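Long-range contact in glycosyl hydrolase family 62 protein (Coprinopsis cinerea, PDB 5B6T), which probably hydrolyses terminal alpha-L-arabinofuranosyl side groups of arabinoxylan, as an alpha-L-arabinofuranosidase of glycoside hydrolase family 62: residues D19-V31 with V40-L52. Numbering follows the deposited sequence.
Sequences DSRRIQGIKDPSV and VFASTAKTEGYNL
Lys27 CD comes obliquely to the Tyr50 ring, one face of which lies over Ala45 CA, and rests on Ala45 CB at 3.6 Å. The Lys27 chain turns at chi3 (73°), bringing NZ to a weak hydrogen bond with Tyr50 OH; stronger partners are Tyr299 for the lysine and Asn300 for the tyrosine. At the edge of the Phe41 ring, near its plane, sits Ser30 O. A water in the plane of the Arg21 guanidinium takes a weak bond from NH1 and also bonds Thr44 OG1; NH1 forms a salt bridge with Asp72. Lys46, at the end of strand 40-46, stretches out beyond CG across Ile23, with CE 3.6 Å from Ile23 CD1; its NZ donates to Arg21 O on an in-plane lone pair (2.9 Å) and pairs with Glu48. Were Lys46 replaced by alanine, Arg21 O would probably lose this donor, Glu48 this counter-charge, and Ile23 CD1 its methylene packing. Ser43 OG donates a hydrogen bond to the anti lone pair of Asp28 OD2 (2.7 Å), which also binds a glycerol beside a calcium ion, consistent with a place at the central pocket. Gln24 N and Gly25 N share Ala45 O in a classic beta bulge; a second bulge shifts the register between Lys27 and Ser30. Hydrogen-bonded pairs Gly25-Ala45, Lys27-Ser43 and Ser30-Phe41 build the antiparallel hairpin, the first two strands of a four-stranded blade of the five-bladed beta-propeller, 25-34 being its edge strand. Phe41 and Ser43 pack on strand 82-89 of the next sheet, Pro29 and Val31 on Leu287 of strand 285-290.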
loop_
_atom_site.group_PDB
_atom_site.type_symbol
_atom_site.label_atom_id
_atom_site.label_comp_id
_atom_site.label_asym_id
_atom_site.label_seq_id
_atom_site.Cartn_x
_atom_site.Cartn_y
_atom_site.Cartn_z
ATOM N N ASP A 19 24.458 3.163 -4.192
ATOM C CA ASP A 19 24.825 4.518 -4.582
ATOM C C ASP A 19 24.992 5.347 -3.331
ATOM O O ASP A 19 24.848 4.839 -2.188
ATOM C CB ASP A 19 23.800 5.085 -5.571
ATOM C CG ASP A 19 22.384 5.227 -4.984
ATOM O OD1 ASP A 19 22.250 5.373 -3.759
ATOM O OD2 ASP A 19 21.435 5.243 -5.811
ATOM N N SER A 20 25.350 6.628 -3.501
ATOM C CA SER A 20 25.687 7.437 -2.329
ATOM C C SER A 20 24.531 7.667 -1.370
ATOM O O SER A 20 24.754 8.044 -0.234
ATOM C CB SER A 20 26.305 8.772 -2.720
ATOM O OG SER A 20 25.455 9.524 -3.544
ATOM N N ARG A 21 23.297 7.427 -1.825
ATOM C CA ARG A 21 22.136 7.599 -0.947
ATOM C C ARG A 21 22.110 6.555 0.162
ATOM O O ARG A 21 21.524 6.793 1.204
ATOM C CB ARG A 21 20.815 7.591 -1.747
ATOM C CG ARG A 21 20.700 8.778 -2.696
ATOM C CD ARG A 21 19.431 8.731 -3.526
ATOM N NE ARG A 21 19.351 9.911 -4.370
ATOM C CZ ARG A 21 18.320 10.757 -4.409
ATOM N NH1 ARG A 21 17.240 10.550 -3.671
ATOM N NH2 ARG A 21 18.364 11.801 -5.224
ATOM N N ARG A 22 22.791 5.423 -0.033
ATOM C CA ARG A 22 22.889 4.380 1.011
ATOM C C ARG A 22 21.517 4.080 1.608
ATOM O O ARG A 22 21.352 4.016 2.815
ATOM C CB ARG A 22 23.830 4.770 2.159
ATOM C CG ARG A 22 25.222 5.201 1.760
ATOM C CD ARG A 22 25.960 4.119 1.076
ATOM N NE ARG A 22 27.313 4.540 0.687
ATOM C CZ ARG A 22 27.939 4.113 -0.403
ATOM N NH1 ARG A 22 27.327 3.283 -1.254
ATOM N NH2 ARG A 22 29.169 4.544 -0.662
ATOM N N ILE A 23 20.524 3.947 0.731
ATOM C CA ILE A 23 19.175 3.573 1.137
ATOM C C ILE A 23 19.245 2.165 1.773
ATOM O O ILE A 23 19.916 1.270 1.272
ATOM C CB ILE A 23 18.202 3.615 -0.078
ATOM C CG1 ILE A 23 18.088 5.035 -0.669
ATOM C CG2 ILE A 23 16.826 3.070 0.306
ATOM C CD1 ILE A 23 17.860 6.149 0.320
ATOM N N GLN A 24 18.577 1.985 2.900
ATOM C CA GLN A 24 18.615 0.727 3.633
ATOM C C GLN A 24 17.436 -0.204 3.296
ATOM O O GLN A 24 17.626 -1.412 3.197
ATOM C CB GLN A 24 18.713 1.009 5.136
ATOM C CG GLN A 24 20.085 1.657 5.452
ATOM C CD GLN A 24 20.289 2.228 6.867
ATOM O OE1 GLN A 24 21.342 1.983 7.488
ATOM N NE2 GLN A 24 19.354 3.012 7.358
ATOM N N GLY A 25 16.245 0.356 3.081
ATOM C CA GLY A 25 15.071 -0.434 2.748
ATOM C C GLY A 25 14.324 0.164 1.555
ATOM O O GLY A 25 14.280 1.386 1.382
ATOM N N ILE A 26 13.725 -0.703 0.740
ATOM C CA ILE A 26 12.758 -0.296 -0.302
ATOM C C ILE A 26 11.434 -0.858 0.164
ATOM O O ILE A 26 11.344 -2.033 0.480
ATOM C CB ILE A 26 13.118 -0.846 -1.690
ATOM C CG1 ILE A 26 14.474 -0.312 -2.118
ATOM C CG2 ILE A 26 12.044 -0.553 -2.719
ATOM C CD1 ILE A 26 14.561 1.173 -2.280
ATOM N N LYS A 27 10.417 0.011 0.258
ATOM C CA LYS A 27 9.269 -0.259 1.100
ATOM C C LYS A 27 7.937 0.172 0.465
ATOM O O LYS A 27 7.893 0.965 -0.463
ATOM C CB LYS A 27 9.427 0.501 2.419
ATOM C CG LYS A 27 10.614 0.056 3.253
ATOM C CD LYS A 27 10.567 0.689 4.637
ATOM C CE LYS A 27 9.489 0.068 5.496
ATOM N NZ LYS A 27 9.291 0.857 6.736
ATOM N N ASP A 28 6.855 -0.355 1.023
ATOM C CA ASP A 28 5.525 0.202 0.857
ATOM C C ASP A 28 5.086 0.353 -0.618
ATOM O O ASP A 28 4.595 1.419 -1.008
ATOM C CB ASP A 28 5.437 1.584 1.536
ATOM C CG ASP A 28 6.092 1.644 2.902
ATOM O OD1 ASP A 28 5.963 0.677 3.657
ATOM O OD2 ASP A 28 6.713 2.717 3.187
ATOM N N PRO A 29 5.232 -0.704 -1.443
ATOM C CA PRO A 29 5.075 -0.514 -2.871
ATOM C C PRO A 29 3.653 -0.273 -3.332
ATOM O O PRO A 29 2.707 -0.857 -2.786
ATOM C CB PRO A 29 5.577 -1.852 -3.468
ATOM C CG PRO A 29 5.359 -2.839 -2.362
ATOM C CD PRO A 29 5.657 -2.084 -1.114
ATOM N N SER A 30 3.524 0.532 -4.389
ATOM C CA SER A 30 2.315 0.643 -5.164
ATOM C C SER A 30 2.625 0.222 -6.609
ATOM O O SER A 30 3.706 0.495 -7.110
ATOM C CB SER A 30 1.812 2.088 -5.150
ATOM O OG SER A 30 0.511 2.172 -5.711
ATOM N N VAL A 31 1.675 -0.423 -7.269
ATOM C CA VAL A 31 1.961 -1.019 -8.564
ATOM C C VAL A 31 0.798 -1.034 -9.534
ATOM O O VAL A 31 -0.318 -1.404 -9.190
ATOM C CB VAL A 31 2.535 -2.444 -8.406
ATOM C CG1 VAL A 31 1.608 -3.344 -7.594
ATOM C CG2 VAL A 31 2.898 -3.054 -9.743
ATOM N N VAL A 40 6.245 0.720 -10.609
ATOM C CA VAL A 40 6.261 0.542 -9.177
ATOM C C VAL A 40 6.712 1.860 -8.529
ATOM O O VAL A 40 7.723 2.458 -8.944
ATOM C CB VAL A 40 7.205 -0.603 -8.760
ATOM C CG1 VAL A 40 7.424 -0.661 -7.242
ATOM C CG2 VAL A 40 6.708 -1.950 -9.312
ATOM N N PHE A 41 5.971 2.297 -7.524
ATOM C CA PHE A 41 6.393 3.405 -6.661
ATOM C C PHE A 41 6.641 2.857 -5.288
ATOM O O PHE A 41 5.882 2.019 -4.823
ATOM C CB PHE A 41 5.290 4.475 -6.607
ATOM C CG PHE A 41 5.009 5.101 -7.934
ATOM C CD1 PHE A 41 4.267 4.446 -8.901
ATOM C CD2 PHE A 41 5.538 6.350 -8.231
ATOM C CE1 PHE A 41 4.072 5.015 -10.155
ATOM C CE2 PHE A 41 5.298 6.934 -9.454
ATOM C CZ PHE A 41 4.551 6.277 -10.404
ATOM N N ALA A 42 7.724 3.300 -4.633
ATOM C CA ALA A 42 8.072 2.754 -3.333
ATOM C C ALA A 42 8.683 3.836 -2.474
ATOM O O ALA A 42 9.192 4.835 -3.009
ATOM C CB ALA A 42 9.053 1.592 -3.515
ATOM N N SER A 43 8.631 3.622 -1.155
ATOM C CA SER A 43 9.415 4.440 -0.223
ATOM C C SER A 43 10.877 4.030 -0.248
ATOM O O SER A 43 11.196 2.855 -0.247
ATOM C CB SER A 43 8.933 4.274 1.222
ATOM O OG SER A 43 7.549 4.497 1.304
ATOM N N THR A 44 11.773 5.016 -0.244
ATOM C CA THR A 44 13.164 4.779 0.161
ATOM C C THR A 44 13.274 5.041 1.660
ATOM O O THR A 44 12.741 6.052 2.146
ATOM C CB THR A 44 14.146 5.674 -0.617
ATOM O OG1 THR A 44 13.907 7.075 -0.348
ATOM C CG2 THR A 44 14.004 5.455 -2.102
ATOM N N ALA A 45 13.946 4.149 2.387
ATOM C CA ALA A 45 14.037 4.242 3.823
ATOM C C ALA A 45 15.450 4.082 4.321
ATOM O O ALA A 45 16.179 3.128 3.937
ATOM C CB ALA A 45 13.157 3.207 4.494
ATOM N N LYS A 46 15.822 4.995 5.218
ATOM C CA LYS A 46 17.073 4.910 5.958
ATOM C C LYS A 46 16.926 5.700 7.260
ATOM O O LYS A 46 15.950 6.410 7.436
ATOM C CB LYS A 46 18.250 5.438 5.120
ATOM C CG LYS A 46 18.009 6.787 4.456
ATOM C CD LYS A 46 19.229 7.232 3.672
ATOM C CE LYS A 46 18.927 8.498 2.901
ATOM N NZ LYS A 46 20.133 9.071 2.244
ATOM N N THR A 47 17.920 5.607 8.153
ATOM C CA THR A 47 17.866 6.343 9.412
ATOM C C THR A 47 17.622 7.823 9.166
ATOM O O THR A 47 16.918 8.460 9.926
ATOM C CB THR A 47 19.216 6.187 10.166
ATOM O OG1 THR A 47 19.398 4.808 10.458
ATOM C CG2 THR A 47 19.240 6.998 11.479
ATOM N N GLU A 48 18.200 8.358 8.102
ATOM C CA GLU A 48 18.149 9.791 7.819
ATOM C C GLU A 48 16.800 10.257 7.277
ATOM O O GLU A 48 16.474 11.441 7.354
ATOM C CB GLU A 48 19.249 10.161 6.824
ATOM C CG GLU A 48 20.625 10.289 7.467
ATOM C CD GLU A 48 21.761 9.884 6.549
ATOM O OE1 GLU A 48 21.623 9.961 5.295
ATOM O OE2 GLU A 48 22.810 9.466 7.102
ATOM N N GLY A 49 16.004 9.356 6.713
ATOM C CA GLY A 49 14.709 9.807 6.221
ATOM C C GLY A 49 14.104 8.929 5.145
ATOM O O GLY A 49 14.624 7.859 4.818
ATOM N N TYR A 50 12.980 9.435 4.649
ATOM C CA TYR A 50 12.158 8.775 3.651
ATOM C C TYR A 50 11.914 9.681 2.485
ATOM O O TYR A 50 11.655 10.870 2.650
ATOM C CB TYR A 50 10.803 8.428 4.239
ATOM C CG TYR A 50 10.830 7.237 5.162
ATOM C CD1 TYR A 50 11.327 7.330 6.448
ATOM C CD2 TYR A 50 10.322 6.024 4.743
ATOM C CE1 TYR A 50 11.367 6.221 7.284
ATOM C CE2 TYR A 50 10.331 4.928 5.554
ATOM C CZ TYR A 50 10.857 5.009 6.830
ATOM O OH TYR A 50 10.842 3.867 7.620
ATOM N N ASN A 51 11.933 9.102 1.285
ATOM C CA ASN A 51 11.427 9.785 0.085
ATOM C C ASN A 51 10.846 8.669 -0.825
ATOM O O ASN A 51 10.553 7.574 -0.354
ATOM C CB ASN A 51 12.519 10.691 -0.544
ATOM C CG ASN A 51 11.955 11.865 -1.373
ATOM O OD1 ASN A 51 11.897 13.027 -0.920
ATOM N ND2 ASN A 51 11.653 11.604 -2.611
ATOM N N LEU A 52 10.666 8.952 -2.096
ATOM C CA LEU A 52 9.949 8.058 -2.997
ATOM C C LEU A 52 10.769 7.807 -4.246
ATOM O O LEU A 52 11.479 8.684 -4.732
ATOM C CB LEU A 52 8.605 8.683 -3.409
ATOM C CG LEU A 52 7.584 8.946 -2.292
ATOM C CD1 LEU A 52 6.357 9.704 -2.804
ATOM C CD2 LEU A 52 7.116 7.658 -1.632
HETATM O O HOH W 1 15.489 8.778 -1.938
#